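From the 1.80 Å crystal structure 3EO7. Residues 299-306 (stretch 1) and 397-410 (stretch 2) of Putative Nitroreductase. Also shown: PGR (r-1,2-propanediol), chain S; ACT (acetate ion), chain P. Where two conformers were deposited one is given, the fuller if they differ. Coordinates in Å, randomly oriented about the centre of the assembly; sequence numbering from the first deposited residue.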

# COMPACT_ATOMS: atom_id res chain seq x y z
N LEU A 299 -14.64 10.42 17.01
CA LEU A 299 -15.36 10.26 15.74
C LEU A 299 -15.54 11.61 15.05
O LEU A 299 -16.61 11.91 14.48
N GLU A 300 -14.50 12.44 15.10
CA GLU A 300 -14.51 13.77 14.47
C GLU A 300 -13.20 13.91 13.74
O GLU A 300 -12.19 13.41 14.20
N ASP A 301 -13.19 14.60 12.61
CA ASP A 301 -11.96 14.80 11.86
C ASP A 301 -11.02 15.63 12.73
O ASP A 301 -11.45 16.51 13.47
N LYS A 302 -9.72 15.34 12.65
CA LYS A 302 -8.73 15.98 13.51
C LYS A 302 -8.71 17.49 13.48
O LYS A 302 -8.65 18.12 14.52
N TYR A 303 -8.73 18.09 12.29
CA TYR A 303 -8.62 19.56 12.18
C TYR A 303 -9.96 20.21 11.84
O TYR A 303 -10.45 20.07 10.74
N ASN A 304 -10.52 20.94 12.78
CA ASN A 304 -11.80 21.53 12.54
C ASN A 304 -11.75 22.66 11.50
O ASN A 304 -12.71 22.82 10.73
N PHE A 305 -10.68 23.46 11.53
CA PHE A 305 -10.60 24.68 10.67
C PHE A 305 -11.99 25.37 10.62
O PHE A 305 -12.56 25.60 9.54
N PRO A 306 -12.54 25.74 11.80
CA PRO A 306 -13.95 26.18 11.84
C PRO A 306 -14.28 27.50 11.13
O PRO A 306 -15.42 27.73 10.76
N TYR A 397 -6.55 22.51 0.46
CA TYR A 397 -7.72 22.13 1.25
C TYR A 397 -7.40 20.97 2.16
O TYR A 397 -6.73 20.02 1.77
N TYR A 398 -7.86 21.06 3.39
CA TYR A 398 -7.87 19.89 4.26
C TYR A 398 -9.07 19.05 3.85
O TYR A 398 -10.16 19.58 3.61
N TYR A 399 -8.90 17.74 3.73
CA TYR A 399 -10.03 16.88 3.45
C TYR A 399 -10.42 16.18 4.76
O TYR A 399 -9.58 15.53 5.41
N ALA A 400 -11.67 16.40 5.17
CA ALA A 400 -12.29 15.87 6.38
C ALA A 400 -13.19 14.70 5.95
O ALA A 400 -14.32 14.89 5.54
N PRO A 401 -12.67 13.47 5.99
CA PRO A 401 -13.50 12.37 5.46
C PRO A 401 -14.73 12.00 6.27
O PRO A 401 -15.69 11.50 5.70
N LYS A 402 -14.71 12.22 7.57
CA LYS A 402 -15.90 11.91 8.37
C LYS A 402 -17.01 12.90 8.05
O LYS A 402 -18.15 12.53 7.80
N ALA A 403 -16.68 14.18 8.00
CA ALA A 403 -17.64 15.20 7.65
C ALA A 403 -17.96 15.28 6.16
O ALA A 403 -18.94 15.93 5.77
N GLN A 404 -17.09 14.70 5.35
CA GLN A 404 -17.13 14.81 3.89
C GLN A 404 -17.10 16.27 3.47
O GLN A 404 -18.02 16.80 2.83
N GLU A 405 -16.00 16.93 3.84
CA GLU A 405 -15.80 18.30 3.47
C GLU A 405 -14.36 18.58 3.09
O GLU A 405 -13.45 17.93 3.60
N LEU A 406 -14.19 19.55 2.19
CA LEU A 406 -12.92 20.18 1.91
C LEU A 406 -12.98 21.50 2.69
O LEU A 406 -14.00 22.18 2.69
N ARG A 407 -11.90 21.82 3.40
CA ARG A 407 -11.82 23.08 4.17
C ARG A 407 -10.63 23.84 3.59
O ARG A 407 -9.52 23.32 3.61
N GLN A 408 -10.88 25.01 2.99
CA GLN A 408 -9.82 25.78 2.30
C GLN A 408 -8.90 26.44 3.32
O GLN A 408 -9.34 27.21 4.16
N ILE A 409 -7.63 26.09 3.24
CA ILE A 409 -6.62 26.63 4.14
C ILE A 409 -5.66 27.60 3.45
O ILE A 409 -5.00 28.36 4.12
N ARG A 410 -5.58 27.55 2.11
CA ARG A 410 -4.81 28.53 1.35
C ARG A 410 -5.49 28.72 -0.01
O ARG A 410 -6.06 27.78 -0.58

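Asp 301 is buried, with its CA-to-CB bond toward the other stretch (chi1 m), and its carboxylate accepts two backbone NH groups in the turn after Ala 400: Lys 402 N donates to Asp 301 OD1 (2.9 Å, 162°) and Ala 403 N to Asp 301 OD2 (2.9 Å, 155°), where residues 401-403 have helical phi/psi without the regular bonds. Asp 301 OD2 lies 3.2 Å from Ala 400 CB and Asp 301 OD1 3.3 Å from Pro 401 CD. Lys 402 (chi1 m, then t, t, p) lies along the start of stretch 1, with Lys 402 CD 3.6 Å from Leu 299 C; water 2 accepts from Lys 402 NZ and donates to Asp 301 OD1, both at 2.8 Å.

Tyr 398 (chi1 t) forms the aromatic centre. Its OH accepts from the backbone, Tyr 303 N to Tyr 398 OH being long but straight (3.3 Å, 174°). Tyr 303 (m) sets its ring edge to the Tyr 398 face, planes at 89°, while Tyr 303 CB sits 4.0 Å from the centroid of the Tyr 398 ring. Phe 305 (m) also turns an edge to Tyr 398, offset and at 65°, with Phe 305 CE2 3.7 Å from Tyr 398 CB. Ile 409 (p) covers one face of Phe 305, Ile 409 CG2 lying 3.6 Å from the Phe 305 ring centroid and almost on the normal.

Arg 407 (m, t, t), its CA-to-CB bond toward stretch 1, is tied by a salt bridge from Arg 407 NH2 to Glu 405 OE1 (2.9 Å). Arg 407 NH1 makes a weak hydrogen bond to Tyr 303 O (2.9 Å, 129°) and donates to water 1 (3.0 Å), which in turn donates to Asp 301 O (2.9 Å). Beyond the aromatic cluster, an acetate accepts from Arg 410 NH2 through ACT OXT (2.9 Å), and PGR O1 donates to Gln 408 O (2.7 Å) and PGR O2 to Gln 408 OE1 (2.7 Å).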

# COMPACT_ATOMS: atom_id res chain seq x y z
CB LEU A 299 -16.72 9.58 15.95
CG LEU A 299 -16.81 8.10 16.39
CD1 LEU A 299 -16.10 7.20 15.36
CD2 LEU A 299 -16.25 7.87 17.80
CB GLU A 300 -14.65 14.87 15.53
CG GLU A 300 -14.92 16.25 14.95
CD GLU A 300 -14.93 17.36 16.01
OE1 GLU A 300 -13.92 17.52 16.74
OE2 GLU A 300 -15.93 18.10 16.07
CB ASP A 301 -12.26 15.46 10.53
CG ASP A 301 -13.17 14.59 9.64
OD1 ASP A 301 -12.74 13.50 9.25
OD2 ASP A 301 -14.29 15.02 9.38
CB LYS A 302 -7.34 15.46 13.19
CG LYS A 302 -6.23 16.04 14.06
CD LYS A 302 -4.91 15.32 13.70
CE LYS A 302 -3.76 15.87 14.40
NZ LYS A 302 -2.56 15.06 14.06
CB TYR A 303 -7.60 19.92 11.11
CG TYR A 303 -6.19 19.52 11.49
CD1 TYR A 303 -5.49 20.23 12.47
CD2 TYR A 303 -5.55 18.45 10.89
CE1 TYR A 303 -4.20 19.90 12.83
CE2 TYR A 303 -4.25 18.10 11.24
CZ TYR A 303 -3.58 18.83 12.22
OH TYR A 303 -2.31 18.49 12.61
CB ASN A 304 -12.40 22.08 13.84
CG ASN A 304 -12.79 20.98 14.83
OD1 ASN A 304 -13.24 19.90 14.43
ND2 ASN A 304 -12.65 21.27 16.12
CB PHE A 305 -10.08 24.35 9.26
CG PHE A 305 -8.68 23.86 9.22
CD1 PHE A 305 -7.63 24.69 9.59
CD2 PHE A 305 -8.39 22.59 8.78
CE1 PHE A 305 -6.31 24.22 9.55
CE2 PHE A 305 -7.09 22.12 8.75
CZ PHE A 305 -6.06 22.93 9.15
CB PRO A 306 -14.22 26.34 13.33
CG PRO A 306 -12.89 26.59 13.93
CD PRO A 306 -11.91 25.79 13.14
CB TYR A 397 -8.87 21.68 0.32
CG TYR A 397 -9.36 22.75 -0.61
CD1 TYR A 397 -8.67 23.04 -1.78
CD2 TYR A 397 -10.50 23.49 -0.32
CE1 TYR A 397 -9.10 24.02 -2.63
CE2 TYR A 397 -10.96 24.49 -1.18
CZ TYR A 397 -10.24 24.75 -2.33
OH TYR A 397 -10.68 25.73 -3.19
CB TYR A 398 -8.07 20.32 5.70
CG TYR A 398 -8.27 19.20 6.68
CD1 TYR A 398 -7.28 18.26 6.92
CD2 TYR A 398 -9.44 19.13 7.43
CE1 TYR A 398 -7.45 17.23 7.86
CE2 TYR A 398 -9.62 18.14 8.40
CZ TYR A 398 -8.61 17.21 8.61
OH TYR A 398 -8.79 16.25 9.57
CB TYR A 399 -9.72 15.86 2.36
CG TYR A 399 -10.84 14.83 2.18
CD1 TYR A 399 -12.14 15.22 1.84
CD2 TYR A 399 -10.59 13.46 2.32
CE1 TYR A 399 -13.17 14.28 1.67
CE2 TYR A 399 -11.59 12.53 2.16
CZ TYR A 399 -12.89 12.93 1.85
OH TYR A 399 -13.89 12.00 1.68
CB ALA A 400 -13.13 16.97 7.08
CB PRO A 401 -12.52 11.21 5.39
CG PRO A 401 -11.46 11.53 6.37
CD PRO A 401 -11.32 13.03 6.36
CB LYS A 402 -15.57 11.83 9.85
CG LYS A 402 -14.58 10.78 10.23
CD LYS A 402 -14.31 10.86 11.73
CE LYS A 402 -13.50 9.66 12.22
NZ LYS A 402 -12.22 9.52 11.53
CB ALA A 403 -17.08 16.59 8.11
CB GLN A 404 -18.28 14.03 3.26
CG GLN A 404 -18.25 12.54 3.60
CD GLN A 404 -19.06 11.72 2.60
OE1 GLN A 404 -18.67 11.61 1.44
NE2 GLN A 404 -20.17 11.14 3.06
CB GLU A 405 -16.09 19.21 4.66
CG GLU A 405 -17.52 19.28 5.04
CD GLU A 405 -17.75 20.14 6.26
OE1 GLU A 405 -16.80 20.50 7.00
OE2 GLU A 405 -18.93 20.39 6.51
CB LEU A 406 -12.70 20.49 0.44
CG LEU A 406 -12.54 19.28 -0.48
CD1 LEU A 406 -12.63 19.66 -1.97
CD2 LEU A 406 -11.23 18.56 -0.14
CB ARG A 407 -11.68 22.77 5.65
CG ARG A 407 -12.86 21.91 6.13
CD ARG A 407 -12.81 21.50 7.55
NE ARG A 407 -14.00 20.70 7.88
CZ ARG A 407 -14.11 19.88 8.92
NH1 ARG A 407 -13.10 19.68 9.74
NH2 ARG A 407 -15.26 19.23 9.13
CB GLN A 408 -10.41 26.86 1.40
CG GLN A 408 -9.42 27.52 0.46
CD GLN A 408 -10.06 28.61 -0.33
OE1 GLN A 408 -10.24 29.73 0.17
NE2 GLN A 408 -10.40 28.32 -1.59
CB ILE A 409 -5.92 25.56 4.96
CG1 ILE A 409 -5.07 24.63 4.11
CG2 ILE A 409 -6.97 24.81 5.86
CD1 ILE A 409 -4.28 23.58 4.97
CB ARG A 410 -3.36 28.12 1.11
CG ARG A 410 -2.46 28.01 2.31
CD ARG A 410 -2.18 29.32 3.03
NE ARG A 410 -1.21 29.12 4.12
CZ ARG A 410 -1.53 28.65 5.33
NH1 ARG A 410 -2.78 28.33 5.66
NH2 ARG A 410 -0.57 28.49 6.23
C1 PGR S . -10.29 30.58 4.48
C2 PGR S . -9.32 31.22 3.48
C3 PGR S . -8.05 30.36 3.35
O1 PGR S . -10.89 29.38 3.99
O2 PGR S . -9.88 31.51 2.19
C ACT P . -1.67 26.54 9.18
O ACT P . -2.68 26.27 8.44
OXT ACT P . -1.02 27.61 8.97
CH3 ACT P . -1.18 25.66 10.29
O HOH W 1 -13.38 18.37 12.43
O HOH W 2 -10.89 11.64 10.25